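Local coordinates for cupin domain protein (Microcystis aeruginosa DIANCHI905, PDB 5ZBF), which probably acts as a cupin-superfamily isomerase in the biosynthesis of the Choi moiety of aeruginosins, and binds iron(II) and 4-hydroxyphenylpyruvic acid, at residues E47-Y61 and F86-K100. Numbering follows the deposited sequence.
With FE2 (Fe (II) ion), chain C; ENO (3-(4-hydroxy-phenyl)pyruvic acid), chain B.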
loop_
_atom_site.group_PDB
_atom_site.type_symbol
_atom_site.label_atom_id
_atom_site.label_comp_id
_atom_site.label_asym_id
_atom_site.label_seq_id
_atom_site.Cartn_x
_atom_site.Cartn_y
_atom_site.Cartn_z
ATOM N N GLU A 47 5.033 3.975 -15.559
ATOM C CA GLU A 47 4.994 4.065 -14.101
ATOM C C GLU A 47 5.659 2.844 -13.481
ATOM O O GLU A 47 5.436 1.704 -13.921
ATOM C CB GLU A 47 3.563 4.178 -13.579
ATOM C CG GLU A 47 2.837 5.457 -13.993
ATOM C CD GLU A 47 2.209 5.396 -15.375
ATOM O OE1 GLU A 47 2.208 4.315 -16.010
ATOM O OE2 GLU A 47 1.706 6.445 -15.832
ATOM N N SER A 48 6.489 3.097 -12.473
ATOM C CA SER A 48 6.966 2.049 -11.581
ATOM C C SER A 48 5.825 1.617 -10.683
ATOM O O SER A 48 4.928 2.414 -10.374
ATOM C CB SER A 48 8.113 2.556 -10.714
ATOM O OG SER A 48 9.202 2.973 -11.509
ATOM N N GLN A 49 5.874 0.364 -10.253
ATOM C CA GLN A 49 4.770 -0.241 -9.522
ATOM C C GLN A 49 5.270 -1.131 -8.398
ATOM O O GLN A 49 6.240 -1.881 -8.555
ATOM C CB GLN A 49 3.919 -1.057 -10.493
ATOM C CG GLN A 49 2.729 -1.780 -9.881
ATOM C CD GLN A 49 2.010 -2.649 -10.890
ATOM O OE1 GLN A 49 1.790 -3.844 -10.672
ATOM N NE2 GLN A 49 1.656 -2.051 -12.011
ATOM N N ILE A 50 4.588 -1.031 -7.265
ATOM C CA ILE A 50 4.780 -1.931 -6.140
ATOM C C ILE A 50 3.414 -2.329 -5.619
ATOM O O ILE A 50 2.437 -1.626 -5.856
ATOM C CB ILE A 50 5.563 -1.267 -4.985
ATOM C CG1 ILE A 50 4.864 0.017 -4.506
ATOM C CG2 ILE A 50 6.987 -0.956 -5.430
ATOM C CD1 ILE A 50 5.522 0.687 -3.319
ATOM N N GLY A 51 3.351 -3.429 -4.881
ATOM C CA GLY A 51 2.098 -3.831 -4.269
ATOM C C GLY A 51 2.208 -5.035 -3.372
ATOM O O GLY A 51 3.252 -5.664 -3.307
ATOM N N MET A 52 1.108 -5.338 -2.684
ATOM C CA MET A 52 1.055 -6.459 -1.749
ATOM C C MET A 52 -0.312 -7.095 -1.819
ATOM O O MET A 52 -1.304 -6.426 -2.116
ATOM C CB MET A 52 1.247 -6.002 -0.309
ATOM C CG MET A 52 2.504 -5.222 -0.020
ATOM S SD MET A 52 2.595 -4.962 1.765
ATOM C CE MET A 52 2.477 -6.650 2.362
ATOM N N VAL A 53 -0.346 -8.389 -1.550
ATOM C CA VAL A 53 -1.589 -9.121 -1.350
ATOM C C VAL A 53 -2.042 -8.875 0.098
ATOM O O VAL A 53 -1.236 -8.986 1.043
ATOM C CB VAL A 53 -1.363 -10.627 -1.550
ATOM C CG1 VAL A 53 -2.612 -11.429 -1.212
ATOM C CG2 VAL A 53 -0.860 -10.895 -2.965
ATOM N N LEU A 54 -3.319 -8.556 0.271
ATOM C CA LEU A 54 -3.916 -8.414 1.605
ATOM C C LEU A 54 -4.661 -9.668 2.046
ATOM O O LEU A 54 -4.650 -10.018 3.209
ATOM C CB LEU A 54 -4.856 -7.210 1.640
ATOM C CG LEU A 54 -4.272 -5.834 1.302
ATOM C CD1 LEU A 54 -5.369 -4.781 1.266
ATOM C CD2 LEU A 54 -3.194 -5.446 2.314
ATOM N N SER A 55 -5.326 -10.327 1.101
ATOM C CA SER A 55 -6.035 -11.563 1.352
ATOM C C SER A 55 -5.916 -12.436 0.107
ATOM O O SER A 55 -6.132 -11.959 -1.004
ATOM C CB SER A 55 -7.503 -11.275 1.660
ATOM O OG SER A 55 -8.233 -12.471 1.802
ATOM N N GLY A 56 -5.564 -13.702 0.305
ATOM C CA GLY A 56 -5.381 -14.648 -0.794
ATOM C C GLY A 56 -3.916 -14.878 -1.106
ATOM O O GLY A 56 -3.084 -14.879 -0.209
ATOM N N GLU A 57 -3.608 -15.091 -2.385
ATOM C CA GLU A 57 -2.257 -15.382 -2.839
ATOM C C GLU A 57 -2.179 -14.935 -4.291
ATOM O O GLU A 57 -3.212 -14.790 -4.967
ATOM C CB GLU A 57 -1.943 -16.876 -2.706
ATOM C CG GLU A 57 -0.491 -17.259 -2.920
ATOM C CD GLU A 57 -0.261 -18.764 -2.903
ATOM O OE1 GLU A 57 -1.160 -19.525 -2.485
ATOM O OE2 GLU A 57 0.832 -19.189 -3.320
ATOM N N LEU A 58 -0.966 -14.662 -4.746
ATOM C CA LEU A 58 -0.752 -14.243 -6.121
ATOM C C LEU A 58 0.589 -14.796 -6.582
ATOM O O LEU A 58 1.481 -15.041 -5.763
ATOM C CB LEU A 58 -0.789 -12.721 -6.193
ATOM C CG LEU A 58 -1.150 -11.987 -7.477
ATOM C CD1 LEU A 58 -2.476 -12.449 -8.068
ATOM C CD2 LEU A 58 -1.177 -10.490 -7.204
ATOM N N GLU A 59 0.699 -15.057 -7.881
ATOM C CA GLU A 59 1.959 -15.415 -8.497
ATOM C C GLU A 59 2.347 -14.299 -9.445
ATOM O O GLU A 59 1.569 -13.923 -10.347
ATOM C CB GLU A 59 1.843 -16.722 -9.264
ATOM C CG GLU A 59 1.656 -17.937 -8.381
ATOM C CD GLU A 59 1.538 -19.217 -9.177
ATOM O OE1 GLU A 59 1.003 -19.181 -10.309
ATOM O OE2 GLU A 59 1.977 -20.262 -8.662
ATOM N N LEU A 60 3.553 -13.788 -9.232
ATOM C CA LEU A 60 4.143 -12.733 -10.050
ATOM C C LEU A 60 4.992 -13.330 -11.191
ATOM O O LEU A 60 5.881 -14.151 -10.963
ATOM C CB LEU A 60 5.017 -11.830 -9.166
ATOM C CG LEU A 60 5.911 -10.797 -9.863
ATOM C CD1 LEU A 60 5.078 -9.689 -10.470
ATOM C CD2 LEU A 60 6.914 -10.221 -8.875
ATOM N N TYR A 61 4.704 -12.886 -12.411
ATOM C CA TYR A 61 5.450 -13.253 -13.612
ATOM C C TYR A 61 6.241 -12.027 -14.029
ATOM O O TYR A 61 5.671 -11.017 -14.442
ATOM C CB TYR A 61 4.483 -13.665 -14.718
ATOM C CG TYR A 61 3.886 -15.036 -14.513
ATOM C CD1 TYR A 61 4.195 -16.086 -15.366
ATOM C CD2 TYR A 61 3.001 -15.279 -13.467
ATOM C CE1 TYR A 61 3.642 -17.350 -15.183
ATOM C CE2 TYR A 61 2.444 -16.532 -13.273
ATOM C CZ TYR A 61 2.766 -17.563 -14.129
ATOM O OH TYR A 61 2.210 -18.809 -13.932
ATOM N N PHE A 86 0.416 -11.651 -13.747
ATOM C CA PHE A 86 0.022 -12.354 -12.534
ATOM C C PHE A 86 -0.898 -13.534 -12.818
ATOM O O PHE A 86 -1.646 -13.538 -13.799
ATOM C CB PHE A 86 -0.726 -11.411 -11.577
ATOM C CG PHE A 86 0.064 -10.196 -11.167
ATOM C CD1 PHE A 86 0.938 -10.245 -10.088
ATOM C CD2 PHE A 86 -0.100 -8.987 -11.840
ATOM C CE1 PHE A 86 1.652 -9.121 -9.708
ATOM C CE2 PHE A 86 0.608 -7.857 -11.464
ATOM C CZ PHE A 86 1.485 -7.925 -10.392
ATOM N N VAL A 87 -0.837 -14.530 -11.945
ATOM C CA VAL A 87 -1.872 -15.549 -11.855
ATOM C C VAL A 87 -2.358 -15.603 -10.412
ATOM O O VAL A 87 -1.563 -15.573 -9.479
ATOM C CB VAL A 87 -1.348 -16.945 -12.253
ATOM C CG1 VAL A 87 -2.357 -18.037 -11.897
ATOM C CG2 VAL A 87 -0.995 -16.970 -13.737
ATOM N N ASN A 88 -3.666 -15.666 -10.231
ATOM C CA ASN A 88 -4.233 -15.999 -8.931
ATOM C C ASN A 88 -4.304 -17.527 -8.833
ATOM O O ASN A 88 -5.127 -18.152 -9.525
ATOM C CB ASN A 88 -5.612 -15.371 -8.771
ATOM C CG ASN A 88 -6.280 -15.749 -7.458
ATOM O OD1 ASN A 88 -5.699 -16.456 -6.634
ATOM N ND2 ASN A 88 -7.504 -15.293 -7.267
ATOM N N PRO A 89 -3.454 -18.138 -7.982
ATOM C CA PRO A 89 -3.383 -19.602 -7.903
ATOM C C PRO A 89 -4.519 -20.247 -7.096
ATOM O O PRO A 89 -4.596 -21.482 -7.032
ATOM C CB PRO A 89 -2.050 -19.833 -7.181
ATOM C CG PRO A 89 -1.965 -18.675 -6.257
ATOM C CD PRO A 89 -2.504 -17.507 -7.031
ATOM N N LEU A 90 -5.376 -19.424 -6.478
ATOM C CA LEU A 90 -6.458 -19.923 -5.641
ATOM C C LEU A 90 -7.832 -19.758 -6.273
ATOM O O LEU A 90 -8.038 -18.903 -7.147
ATOM C CB LEU A 90 -6.470 -19.180 -4.298
ATOM C CG LEU A 90 -5.202 -19.125 -3.455
ATOM C CD1 LEU A 90 -5.552 -18.480 -2.123
ATOM C CD2 LEU A 90 -4.612 -20.512 -3.234
ATOM N N SER A 91 -8.782 -20.549 -5.774
ATOM C CA SER A 91 -10.185 -20.414 -6.159
ATOM C C SER A 91 -10.922 -19.405 -5.262
ATOM O O SER A 91 -12.151 -19.385 -5.210
ATOM C CB SER A 91 -10.872 -21.781 -6.122
ATOM O OG SER A 91 -10.199 -22.703 -6.967
ATOM N N GLU A 92 -10.162 -18.561 -4.563
ATOM C CA GLU A 92 -10.686 -17.456 -3.770
ATOM C C GLU A 92 -10.187 -16.163 -4.421
ATOM O O GLU A 92 -9.099 -16.162 -5.012
ATOM C CB GLU A 92 -10.138 -17.532 -2.343
ATOM C CG GLU A 92 -10.638 -18.711 -1.521
ATOM C CD GLU A 92 -12.091 -18.585 -1.124
ATOM O OE1 GLU A 92 -12.756 -19.629 -0.999
ATOM O OE2 GLU A 92 -12.576 -17.451 -0.940
ATOM N N PRO A 93 -10.955 -15.061 -4.315
ATOM C CA PRO A 93 -10.434 -13.789 -4.829
ATOM C C PRO A 93 -9.147 -13.380 -4.134
ATOM O O PRO A 93 -8.913 -13.763 -2.991
ATOM C CB PRO A 93 -11.543 -12.777 -4.503
ATOM C CG PRO A 93 -12.344 -13.412 -3.416
ATOM C CD PRO A 93 -12.251 -14.892 -3.632
ATOM N N MET A 94 -8.314 -12.631 -4.844
ATOM C CA MET A 94 -7.142 -12.001 -4.245
ATOM C C MET A 94 -7.511 -10.536 -4.007
ATOM O O MET A 94 -7.919 -9.822 -4.939
ATOM C CB MET A 94 -5.940 -12.124 -5.185
ATOM C CG MET A 94 -4.568 -11.697 -4.635
ATOM S SD MET A 94 -4.391 -9.934 -4.292
ATOM C CE MET A 94 -4.777 -9.276 -5.898
ATOM N N ILE A 95 -7.432 -10.103 -2.754
ATOM C CA ILE A 95 -7.609 -8.693 -2.432
ATOM C C ILE A 95 -6.221 -8.114 -2.170
ATOM O O ILE A 95 -5.493 -8.644 -1.334
ATOM C CB ILE A 95 -8.513 -8.486 -1.200
ATOM C CG1 ILE A 95 -9.844 -9.276 -1.299
ATOM C CG2 ILE A 95 -8.754 -6.998 -0.981
ATOM C CD1 ILE A 95 -10.685 -8.995 -2.508
ATOM N N GLY A 96 -5.845 -7.054 -2.893
ATOM C CA GLY A 96 -4.514 -6.456 -2.753
ATOM C C GLY A 96 -4.492 -4.962 -2.953
ATOM O O GLY A 96 -5.532 -4.330 -3.078
ATOM N N PHE A 97 -3.291 -4.381 -2.937
ATOM C CA PHE A 97 -3.148 -2.984 -3.328
ATOM C C PHE A 97 -1.906 -2.830 -4.168
ATOM O O PHE A 97 -1.016 -3.684 -4.124
ATOM C CB PHE A 97 -3.101 -2.033 -2.124
ATOM C CG PHE A 97 -1.834 -2.116 -1.304
ATOM C CD1 PHE A 97 -0.744 -1.301 -1.580
ATOM C CD2 PHE A 97 -1.755 -2.981 -0.237
ATOM C CE1 PHE A 97 0.408 -1.362 -0.810
ATOM C CE2 PHE A 97 -0.621 -3.045 0.541
ATOM C CZ PHE A 97 0.471 -2.238 0.256
ATOM N N ASP A 98 -1.884 -1.754 -4.954
ATOM C CA ASP A 98 -0.703 -1.336 -5.722
ATOM C C ASP A 98 -0.529 0.168 -5.613
ATOM O O ASP A 98 -1.502 0.894 -5.396
ATOM C CB ASP A 98 -0.836 -1.630 -7.224
ATOM C CG ASP A 98 -1.330 -3.020 -7.527
ATOM O OD1 ASP A 98 -2.526 -3.158 -7.861
ATOM O OD2 ASP A 98 -0.517 -3.962 -7.470
ATOM N N LEU A 99 0.702 0.628 -5.815
ATOM C CA LEU A 99 0.995 2.037 -5.982
ATOM C C LEU A 99 1.769 2.168 -7.268
ATOM O O LEU A 99 2.624 1.339 -7.558
ATOM C CB LEU A 99 1.853 2.577 -4.843
ATOM C CG LEU A 99 1.145 2.712 -3.512
ATOM C CD1 LEU A 99 1.347 1.438 -2.709
ATOM C CD2 LEU A 99 1.650 3.930 -2.755
ATOM N N LYS A 100 1.441 3.201 -8.038
ATOM C CA LYS A 100 2.100 3.471 -9.307
ATOM C C LYS A 100 2.518 4.932 -9.373
ATOM O O LYS A 100 1.769 5.823 -8.965
ATOM C CB LYS A 100 1.189 3.101 -10.478
ATOM C CG LYS A 100 1.010 1.601 -10.627
ATOM C CD LYS A 100 -0.190 1.242 -11.479
ATOM C CE LYS A 100 -0.010 1.670 -12.916
ATOM N NZ LYS A 100 -1.062 1.041 -13.765
HETATM FE FE FE2 C . 1.095 -2.924 -13.870
HETATM O O4 ENO B . 0.017 -4.359 -12.761
HETATM C C9 ENO B . -3.735 -5.755 -14.446
HETATM C C8 ENO B . -3.966 -6.348 -15.688
HETATM C C7 ENO B . -2.944 -7.044 -16.337
HETATM C C6 ENO B . -1.692 -7.144 -15.735
HETATM C C5 ENO B . -1.462 -6.551 -14.495
HETATM C C4 ENO B . -2.480 -5.856 -13.843
HETATM O O3 ENO B . -3.162 -7.624 -17.552
HETATM C C3 ENO B . -2.200 -5.210 -12.499
HETATM C C2 ENO B . -1.189 -4.097 -12.726
HETATM C C1 ENO B . -1.636 -2.716 -12.938
HETATM O O2 ENO B . -2.801 -2.358 -12.622
HETATM O O1 ENO B . -0.821 -1.911 -13.444
HETATM O O HOH W 1 -9.255 -14.050 -0.235
HETATM O O HOH W 2 -6.176 -15.469 -3.991
#
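Phe86 sets its ring into a hollow made by Leu58 and Leu60: Leu58 CD2 lies 3.6 Å from Phe86 CD1, and Leu60 CD1 lies 3.6 Å from Phe86 CE1. At the ring's edge, near its plane, lies O4 of bound 4-hydroxyphenylpyruvate, 3.8 Å from Phe86 CE2. With only a methyl group in its place, as in an alanine here, a gap would probably open, leaving Leu58 CD2 and Leu60 CD1 without the ring they pack on. Farther from the ligand, the bent Met94 chain brings its SD 3.9 Å from Val53 CG1, while its CE touches Leu58 CD2. Lys100 runs alongside Gln49, which binds the iron, and Lys100 NZ donates to carboxylate O1 of 4-hydroxyphenylpyruvate (3.0 Å). On the reverse face, Phe97 CG sits between the backbone N and the carbonyl carbon (chi1 71°), which lays the ring alongside Met52, whose CB comes 3.6 Å from Phe97 CE2; Leu54 CD2 fills in at the ring edge. A classic beta bulge breaks the register, Ile95 O accepting from Leu54 N (2.7 Å) and Ser55 N (3.0 Å). Ile50-Leu99, Met52-Phe97 and Glu59-Val87 are antiparallel hydrogen-bonded pairs, two pairings of the cupin barrel: strand 94-101 runs between 27-34 and 48-55, strand 84-87 between 39-43 and 57-62.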